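Local coordinates for uncharacterized protein (Methanothermobacter thermautotrophicus, PDB 1IHN) that is of unknown function but belongs to the DUF498/DUF598 family and has a tertiary fold that was new when its structure was solved, at residues Ser21-Val27 against Val105-Val111. Numbering follows the deposited sequence.
Sequences SDIVVHV and VAAIIHV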
loop_
_atom_site.group_PDB
_atom_site.type_symbol
_atom_site.label_atom_id
_atom_site.label_comp_id
_atom_site.label_asym_id
_atom_site.label_seq_id
_atom_site.Cartn_x
_atom_site.Cartn_y
_atom_site.Cartn_z
ATOM N N SER A 21 11.512 -1.011 1.338
ATOM C CA SER A 21 10.839 -2.275 1.588
ATOM C C SER A 21 9.345 -1.983 1.525
ATOM O O SER A 21 8.947 -0.820 1.547
ATOM C CB SER A 21 11.227 -2.811 2.967
ATOM O OG SER A 21 11.002 -1.833 3.968
ATOM N N ASP A 22 8.518 -3.020 1.433
ATOM C CA ASP A 22 7.072 -2.819 1.367
ATOM C C ASP A 22 6.541 -2.197 2.654
ATOM O O ASP A 22 6.964 -2.560 3.747
ATOM C CB ASP A 22 6.364 -4.146 1.106
ATOM C CG ASP A 22 6.546 -4.632 -0.318
ATOM O OD1 ASP A 22 7.424 -4.095 -1.025
ATOM O OD2 ASP A 22 5.815 -5.560 -0.725
ATOM N N ILE A 23 5.604 -1.263 2.523
ATOM C CA ILE A 23 5.056 -0.602 3.695
ATOM C C ILE A 23 3.549 -0.456 3.691
ATOM O O ILE A 23 2.885 -0.575 2.656
ATOM C CB ILE A 23 5.641 0.826 3.875
ATOM C CG1 ILE A 23 5.297 1.686 2.655
ATOM C CG2 ILE A 23 7.160 0.755 4.067
ATOM C CD1 ILE A 23 5.650 3.167 2.805
ATOM N N VAL A 24 3.032 -0.190 4.881
ATOM C CA VAL A 24 1.616 0.037 5.102
ATOM C C VAL A 24 1.501 1.480 5.606
ATOM O O VAL A 24 2.140 1.850 6.597
ATOM C CB VAL A 24 1.054 -0.895 6.198
ATOM C CG1 VAL A 24 -0.398 -0.527 6.502
ATOM C CG2 VAL A 24 1.164 -2.351 5.757
ATOM N N VAL A 25 0.715 2.295 4.910
ATOM C CA VAL A 25 0.501 3.671 5.333
ATOM C C VAL A 25 -0.875 3.724 6.009
ATOM O O VAL A 25 -1.905 3.457 5.386
ATOM C CB VAL A 25 0.556 4.648 4.134
ATOM C CG1 VAL A 25 0.305 6.071 4.606
ATOM C CG2 VAL A 25 1.923 4.569 3.470
ATOM N N HIS A 26 -0.870 4.048 7.296
ATOM C CA HIS A 26 -2.086 4.121 8.091
ATOM C C HIS A 26 -2.831 5.449 7.908
ATOM O O HIS A 26 -2.258 6.443 7.462
ATOM C CB HIS A 26 -1.717 3.889 9.558
ATOM C CG HIS A 26 -1.074 2.557 9.802
ATOM N ND1 HIS A 26 -1.797 1.423 10.101
ATOM C CD2 HIS A 26 0.218 2.159 9.698
ATOM C CE1 HIS A 26 -0.984 0.386 10.166
ATOM N NE2 HIS A 26 0.246 0.804 9.924
ATOM N N VAL A 27 -4.113 5.452 8.252
ATOM C CA VAL A 27 -4.950 6.638 8.115
ATOM C C VAL A 27 -4.361 7.888 8.761
ATOM O O VAL A 27 -4.489 8.986 8.225
ATOM C CB VAL A 27 -6.354 6.378 8.709
ATOM C CG1 VAL A 27 -7.133 7.681 8.828
ATOM C CG2 VAL A 27 -7.108 5.396 7.821
ATOM N N VAL A 105 -7.447 8.119 4.015
ATOM C CA VAL A 105 -6.858 7.136 3.115
ATOM C C VAL A 105 -5.751 6.325 3.772
ATOM O O VAL A 105 -5.006 6.825 4.610
ATOM C CB VAL A 105 -6.271 7.817 1.857
ATOM C CG1 VAL A 105 -5.940 6.770 0.798
ATOM C CG2 VAL A 105 -7.246 8.841 1.319
ATOM N N ALA A 106 -5.658 5.062 3.375
ATOM C CA ALA A 106 -4.644 4.153 3.876
ATOM C C ALA A 106 -4.121 3.401 2.659
ATOM O O ALA A 106 -4.812 3.297 1.644
ATOM C CB ALA A 106 -5.250 3.187 4.878
ATOM N N ALA A 107 -2.907 2.877 2.752
ATOM C CA ALA A 107 -2.343 2.154 1.626
ATOM C C ALA A 107 -1.342 1.082 2.008
ATOM O O ALA A 107 -0.774 1.091 3.100
ATOM C CB ALA A 107 -1.688 3.143 0.653
ATOM N N ILE A 108 -1.162 0.140 1.093
ATOM C CA ILE A 108 -0.195 -0.932 1.242
ATOM C C ILE A 108 0.557 -0.827 -0.074
ATOM O O ILE A 108 -0.025 -0.985 -1.148
ATOM C CB ILE A 108 -0.856 -2.325 1.357
ATOM C CG1 ILE A 108 -1.739 -2.386 2.607
ATOM C CG2 ILE A 108 0.225 -3.394 1.403
ATOM C CD1 ILE A 108 -2.345 -3.752 2.889
ATOM N N ILE A 109 1.848 -0.533 0.020
ATOM C CA ILE A 109 2.688 -0.352 -1.148
ATOM C C ILE A 109 3.737 -1.437 -1.329
ATOM O O ILE A 109 4.451 -1.790 -0.392
ATOM C CB ILE A 109 3.431 1.001 -1.072
ATOM C CG1 ILE A 109 2.426 2.147 -0.900
ATOM C CG2 ILE A 109 4.315 1.178 -2.303
ATOM C CD1 ILE A 109 1.537 2.401 -2.102
ATOM N N HIS A 110 3.824 -1.950 -2.552
ATOM C CA HIS A 110 4.809 -2.966 -2.914
ATOM C C HIS A 110 5.839 -2.201 -3.747
ATOM O O HIS A 110 5.501 -1.639 -4.792
ATOM C CB HIS A 110 4.141 -4.067 -3.743
ATOM C CG HIS A 110 5.065 -5.174 -4.151
ATOM N ND1 HIS A 110 5.866 -5.846 -3.255
ATOM C CD2 HIS A 110 5.272 -5.758 -5.355
ATOM C CE1 HIS A 110 6.527 -6.800 -3.888
ATOM N NE2 HIS A 110 6.185 -6.769 -5.162
ATOM N N VAL A 111 7.086 -2.169 -3.287
ATOM C CA VAL A 111 8.130 -1.425 -3.995
ATOM C C VAL A 111 8.844 -2.110 -5.160
ATOM O O VAL A 111 9.563 -1.452 -5.907
ATOM C CB VAL A 111 9.208 -0.912 -3.013
ATOM C CG1 VAL A 111 8.611 0.156 -2.113
ATOM C CG2 VAL A 111 9.759 -2.071 -2.184
HETATM O O HOH W 1 -3.100 8.331 5.496
HETATM O O HOH W 2 -5.863 9.761 5.730
#
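The backbone of Ser21 lies against CG2 of Val111, and the next residue, Asp22, uses both carboxylate oxygens to hold His110 and Val111, just past the end of strand 105-109. Its CG stands beside its own backbone N (chi1 -73°), which swings the carboxylate across to His110, whose ring is turned 89° from it. ND1 of His110 gives a nearly straight hydrogen bond to the syn lone pair of Asp22 OD2 (2.5 Å), lying almost in the ring plane, while Val111 N reaches Asp22 OD1 (3.0 Å) from above the carboxylate plane. Arg34 forms a salt bridge to the same OD2, so its positive charge probably favours the ionised carboxylate. An asparagine here would probably leave Arg34 without this countercharge and weaken the hold that fixes the rotation of the His110 ring.

From Ile23 the backbones take over. Ile23 and Ile109 form a hydrogen-bonded pair, with Ile109 N to Ile23 O (2.8 Å) shorter and straighter than the return bond. Val24 faces Ile108 in a non-hydrogen-bonded pair, CG2 of Val24 resting near CG1 of Ile108 (4.3 Å). Val25 and Ala107 restore the two-way bonding, Val25 N lying 2.6 Å from Ala107 O, and turn their side chains to the face that carries Ile23 and Ile109.

Beyond Val25 direct backbone bonds give way to water: one molecule bridges His26 O and Val105 O, a second Val27 O and Val105 N. CG2 of Val27 still touches CB of Ala106 (4.1 Å). Helix 52-58 packs on the face of Val24 and Ile108, helix 88-100 together with strand 11-14 on the other; the antiparallel pair, with 105-109 also joined to parallel strand 64-68, belongs to a five-stranded mixed sheet of an alpha/beta fold.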